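Local coordinates for protein CalS13 (Micromonospora echinospora, PDB 4ZAS) that probably acts as a pyridoxal phosphate-dependent sugar aminotransferase, and binds the nucleotide sugar dTDP-4-keto-6-deoxyglucose, at residues S350-R355 with V379-V384; P329-D334 with D373-R378. One frame throughout, in Å; residues are numbered along the deposited sequence.

Contact 1: S350-R355 with V379-V384; sequences SVVSRR and VVHIPV
With CG beside its own backbone N and anti to the carbonyl carbon (chi1 -59°), His381 turns its imidazole back along the strand, so that ND1 and the backbone N both reach the carbonyl of Ser350. His381 ND1 donates to Ser350 O over 3.0 Å, with the oxygen almost in the ring plane, while His381 N makes a second, more bent bond of 3.0 Å to Ser350 O. In return Ser350 N donates to His381 O at 3.1 Å. The pair is a single antiparallel, hydrogen-bonded beta bridge, through which the loop after helix 335-344 docks on strand 379-382 of a small antiparallel sheet. The chain then leaves the strand through an ST turn: Ser350 OG accepts from Val352 N (2.8 Å), and Val352 brings its CG2 obliquely against the imidazole, 3.4 Å from His381 ND1. His381 NE2 is hydrogen-bonded to Trp163 NE1, whose ring also meets the imidazole. Replacing His381 with an alanine would probably leave Ser350 O with one donor fewer and Trp163 NE1 without its mate, and open a gap beside Val352 CG2. Val352 also touches the bound dTDP-4-keto-6-deoxyglucose, which makes the histidine a second-shell neighbour of the sugar nucleotide. Ser350 OG is further bonded to Ile258 O of the second subunit, and farther along the loop Arg354 forms a salt bridge with Asp263 of that subunit.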
# COMPACT_ATOMS: atom_id res chain seq x y z
N SER A 350 4.59 -26.41 6.95
CA SER A 350 3.63 -25.44 7.50
C SER A 350 2.19 -25.59 7.02
O SER A 350 1.93 -26.03 5.91
CB SER A 350 4.09 -24.01 7.22
OG SER A 350 3.19 -23.06 7.79
N VAL A 351 1.25 -25.20 7.88
CA VAL A 351 -0.16 -25.10 7.52
C VAL A 351 -0.41 -23.85 6.68
O VAL A 351 -1.43 -23.74 6.01
CB VAL A 351 -1.06 -25.10 8.79
CG1 VAL A 351 -2.54 -25.04 8.44
CG2 VAL A 351 -0.77 -26.32 9.65
N VAL A 352 0.56 -22.92 6.73
CA VAL A 352 0.58 -21.67 5.95
C VAL A 352 -0.37 -20.57 6.46
O VAL A 352 0.08 -19.47 6.81
CB VAL A 352 0.32 -21.94 4.48
CG1 VAL A 352 0.23 -20.62 3.70
CG2 VAL A 352 1.43 -22.83 3.94
N SER A 353 -1.67 -20.85 6.50
CA SER A 353 -2.61 -19.90 7.10
C SER A 353 -3.79 -20.59 7.76
O SER A 353 -4.17 -21.70 7.41
CB SER A 353 -3.09 -18.89 6.06
OG SER A 353 -3.77 -19.53 5.01
N ARG A 354 -4.37 -19.91 8.74
CA ARG A 354 -5.57 -20.42 9.40
C ARG A 354 -6.79 -20.24 8.48
O ARG A 354 -6.84 -19.27 7.71
CB ARG A 354 -5.80 -19.69 10.73
CG ARG A 354 -6.92 -20.26 11.58
CD ARG A 354 -7.19 -19.36 12.75
NE ARG A 354 -8.04 -19.97 13.77
CZ ARG A 354 -8.79 -19.26 14.61
NH1 ARG A 354 -8.80 -17.94 14.52
NH2 ARG A 354 -9.53 -19.88 15.52
N ARG A 355 -7.74 -21.18 8.55
CA ARG A 355 -8.99 -21.03 7.81
C ARG A 355 -9.57 -19.67 8.21
O ARG A 355 -9.84 -19.42 9.39
CB ARG A 355 -9.97 -22.19 8.11
CG ARG A 355 -10.21 -22.50 9.60
CD ARG A 355 -11.09 -23.73 9.77
NE ARG A 355 -12.39 -23.59 9.13
CZ ARG A 355 -13.29 -24.57 9.01
NH1 ARG A 355 -13.01 -25.79 9.48
NH2 ARG A 355 -14.46 -24.35 8.42
N VAL A 379 -4.39 -30.77 6.25
CA VAL A 379 -3.58 -30.12 5.21
C VAL A 379 -2.22 -29.70 5.74
O VAL A 379 -2.09 -29.25 6.89
CB VAL A 379 -4.29 -28.91 4.61
CG1 VAL A 379 -4.48 -27.84 5.67
CG2 VAL A 379 -3.49 -28.38 3.46
N VAL A 380 -1.19 -29.89 4.93
CA VAL A 380 0.15 -29.54 5.36
C VAL A 380 0.97 -29.28 4.11
O VAL A 380 0.65 -29.79 3.05
CB VAL A 380 0.76 -30.65 6.24
CG1 VAL A 380 1.14 -31.88 5.41
CG2 VAL A 380 1.94 -30.11 6.96
N HIS A 381 2.01 -28.46 4.22
CA HIS A 381 2.81 -28.13 3.05
C HIS A 381 4.28 -28.44 3.28
O HIS A 381 4.83 -28.15 4.35
CB HIS A 381 2.63 -26.65 2.69
CG HIS A 381 1.21 -26.29 2.40
ND1 HIS A 381 0.31 -25.95 3.38
CD2 HIS A 381 0.53 -26.23 1.23
CE1 HIS A 381 -0.86 -25.69 2.83
NE2 HIS A 381 -0.76 -25.85 1.52
N ILE A 382 4.93 -28.99 2.26
CA ILE A 382 6.31 -29.43 2.37
C ILE A 382 7.10 -28.73 1.26
O ILE A 382 6.55 -28.41 0.21
CB ILE A 382 6.42 -30.96 2.31
CG1 ILE A 382 6.10 -31.45 0.90
CG2 ILE A 382 5.52 -31.61 3.34
CD1 ILE A 382 6.34 -32.90 0.70
N PRO A 383 8.40 -28.50 1.49
CA PRO A 383 9.26 -27.79 0.54
C PRO A 383 9.32 -28.49 -0.79
O PRO A 383 9.49 -29.70 -0.81
CB PRO A 383 10.63 -27.84 1.21
CG PRO A 383 10.34 -28.01 2.65
CD PRO A 383 9.13 -28.89 2.70
N VAL A 384 9.18 -27.74 -1.88
CA VAL A 384 9.17 -28.31 -3.22
C VAL A 384 9.91 -27.39 -4.19
O VAL A 384 10.16 -27.77 -5.34
CB VAL A 384 7.71 -28.57 -3.70
CG1 VAL A 384 7.03 -27.27 -4.07
CG2 VAL A 384 7.66 -29.59 -4.86

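Contact 2: P329-D334 with D373-R378; sequences PLKVRD and DRVADR
Arg378 O receives the backbone N-H of Val332 in a nearly straight bond of 2.9 Å (168° at the hydrogen), although the donor lies 33° out of the carbonyl plane. The same oxygen also meets the CA-H of Lys331, with Lys331 CA 3.4 Å from Arg378 O, so two neighbouring groups of the strand close on one carbonyl. Beyond it, the arginine side chain folds back beside the strand. Its bend at chi3 (57°) carries the guanidinium across the Lys331 side chain, where Lys331 CB lies over one face, offset toward the rim and 3.6 Å from Arg378 NH2. Both in-plane ends of the group are held: Arg378 NH1 donates to Arg374 O at 2.8 Å, and Arg378 NH2 donates to a water, which in turn donates to Lys331 O. These bonds should limit rotation of the guanidinium about its own axis. The contact joins strand 328-332, the middle strand of a three-stranded antiparallel sheet, to the turn that leads from helix 370-375 into the neighbouring strand 379-382. Within that turn Arg378 N donates to Val375 O (2.9 Å), while the arginine tip reaches back to Arg374 O, so the last residue before the strand is tied twice to the preceding helical segment. Farther out, Lys331 CD packs at 3.6 Å against Val375 CG1, the two side chains meeting at a slant. Arg378 NH2 also forms a salt bridge with Glu313 on the neighbouring strand 312-313; this carboxylate probably offsets some of the like charge of Lys331 NZ, 4.7 Å from Arg378 NH2. Lys331 NZ itself is hydrogen-bonded to Pro137 O.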
# COMPACT_ATOMS: atom_id res chain seq x y z
N PRO A 329 1.40 -29.74 -1.45
CA PRO A 329 0.32 -30.09 -0.52
C PRO A 329 0.21 -31.59 -0.23
O PRO A 329 0.43 -32.41 -1.14
CB PRO A 329 -0.93 -29.62 -1.26
CG PRO A 329 -0.60 -29.82 -2.67
CD PRO A 329 0.88 -29.54 -2.81
N LEU A 330 -0.11 -31.94 1.02
CA LEU A 330 -0.48 -33.29 1.41
C LEU A 330 -1.64 -33.21 2.41
O LEU A 330 -1.78 -32.21 3.11
CB LEU A 330 0.69 -34.03 2.07
CG LEU A 330 1.88 -34.42 1.20
CD1 LEU A 330 2.91 -35.16 2.06
CD2 LEU A 330 1.43 -35.24 -0.00
N LYS A 331 -2.47 -34.24 2.46
CA LYS A 331 -3.40 -34.34 3.59
C LYS A 331 -3.01 -35.55 4.43
O LYS A 331 -3.05 -36.69 3.95
CB LYS A 331 -4.84 -34.43 3.10
CG LYS A 331 -5.27 -33.20 2.33
CD LYS A 331 -6.61 -33.41 1.68
CE LYS A 331 -6.48 -34.33 0.47
NZ LYS A 331 -7.81 -34.71 -0.09
N VAL A 332 -2.63 -35.32 5.68
CA VAL A 332 -2.03 -36.36 6.51
C VAL A 332 -2.78 -36.62 7.80
O VAL A 332 -3.31 -35.69 8.41
CB VAL A 332 -0.56 -36.02 6.84
CG1 VAL A 332 0.23 -35.83 5.58
CG2 VAL A 332 -0.47 -34.74 7.67
N ARG A 333 -2.84 -37.88 8.22
CA ARG A 333 -3.30 -38.23 9.57
C ARG A 333 -2.27 -37.70 10.57
O ARG A 333 -1.08 -37.63 10.26
CB ARG A 333 -3.47 -39.75 9.72
CG ARG A 333 -2.15 -40.52 9.64
CD ARG A 333 -2.17 -41.97 10.19
NE ARG A 333 -0.81 -42.51 10.11
CZ ARG A 333 0.14 -42.29 11.03
NH1 ARG A 333 -0.13 -41.58 12.13
NH2 ARG A 333 1.36 -42.79 10.86
N ASP A 334 -2.74 -37.32 11.76
CA ASP A 334 -1.86 -36.87 12.85
C ASP A 334 -0.85 -35.80 12.40
O ASP A 334 0.36 -35.97 12.57
CB ASP A 334 -1.09 -38.05 13.46
CG ASP A 334 -0.69 -37.80 14.92
OD1 ASP A 334 -0.67 -36.63 15.35
OD2 ASP A 334 -0.34 -38.77 15.64
N ASP A 373 -13.99 -28.50 6.76
CA ASP A 373 -13.85 -29.24 8.02
C ASP A 373 -13.08 -30.55 7.79
O ASP A 373 -12.28 -30.96 8.62
CB ASP A 373 -15.24 -29.52 8.61
CG ASP A 373 -15.91 -28.25 9.16
OD1 ASP A 373 -15.21 -27.24 9.40
OD2 ASP A 373 -17.15 -28.25 9.31
N ARG A 374 -13.32 -31.18 6.64
CA ARG A 374 -12.74 -32.48 6.34
C ARG A 374 -11.22 -32.41 6.04
O ARG A 374 -10.54 -33.44 6.16
CB ARG A 374 -13.50 -33.11 5.16
CG ARG A 374 -13.41 -34.62 5.13
CD ARG A 374 -13.89 -35.10 6.49
NE ARG A 374 -13.93 -36.55 6.67
CZ ARG A 374 -13.87 -37.13 7.87
NH1 ARG A 374 -13.74 -36.37 8.95
NH2 ARG A 374 -13.92 -38.45 7.99
N VAL A 375 -10.70 -31.23 5.68
CA VAL A 375 -9.26 -31.11 5.39
C VAL A 375 -8.44 -30.15 6.29
O VAL A 375 -7.21 -30.24 6.33
CB VAL A 375 -9.01 -30.70 3.92
CG1 VAL A 375 -9.54 -31.75 3.00
CG2 VAL A 375 -9.61 -29.36 3.63
N ALA A 376 -9.11 -29.25 7.01
CA ALA A 376 -8.43 -28.17 7.72
C ALA A 376 -7.34 -28.65 8.68
O ALA A 376 -6.27 -28.05 8.73
CB ALA A 376 -9.43 -27.32 8.48
N ASP A 377 -7.59 -29.75 9.39
CA ASP A 377 -6.63 -30.28 10.36
C ASP A 377 -5.69 -31.33 9.75
O ASP A 377 -4.86 -31.91 10.45
CB ASP A 377 -7.36 -30.89 11.56
CG ASP A 377 -8.34 -29.93 12.21
OD1 ASP A 377 -7.99 -28.73 12.34
OD2 ASP A 377 -9.45 -30.36 12.61
N ARG A 378 -5.83 -31.57 8.45
CA ARG A 378 -5.03 -32.59 7.77
C ARG A 378 -4.06 -31.96 6.76
O ARG A 378 -3.03 -32.54 6.42
CB ARG A 378 -5.94 -33.62 7.10
CG ARG A 378 -6.73 -34.50 8.07
CD ARG A 378 -7.87 -35.24 7.37
NE ARG A 378 -7.41 -36.07 6.26
CZ ARG A 378 -7.87 -35.98 5.02
NH1 ARG A 378 -8.84 -35.12 4.72
NH2 ARG A 378 -7.39 -36.78 4.07
O HOH W 1 -5.24 -38.38 5.44

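Overall arrangement
Contacts 1 and 2 lie with their centres about 10 Å apart on one small antiparallel sheet, in which strands 328-332 and 379-382 are neighbours. They meet directly between those strands, where Val380 N and Leu330 O are 3.0 Å apart, a probable hydrogen bond, and Val380 CG1 packs 4.0 Å from Val332 CG2. A second join runs from loop to helix: Arg355 NH1 forms a salt bridge of 2.6 Å with Asp373 OD1. Segments 373-378 and 379-384 are consecutive in the chain. Contact 1 borders the sugar-nucleotide pocket, with the Val352 side chain about 4 Å from the bound ligand, whereas contact 2 is structural packing away from that pocket, farther from the chain's centre.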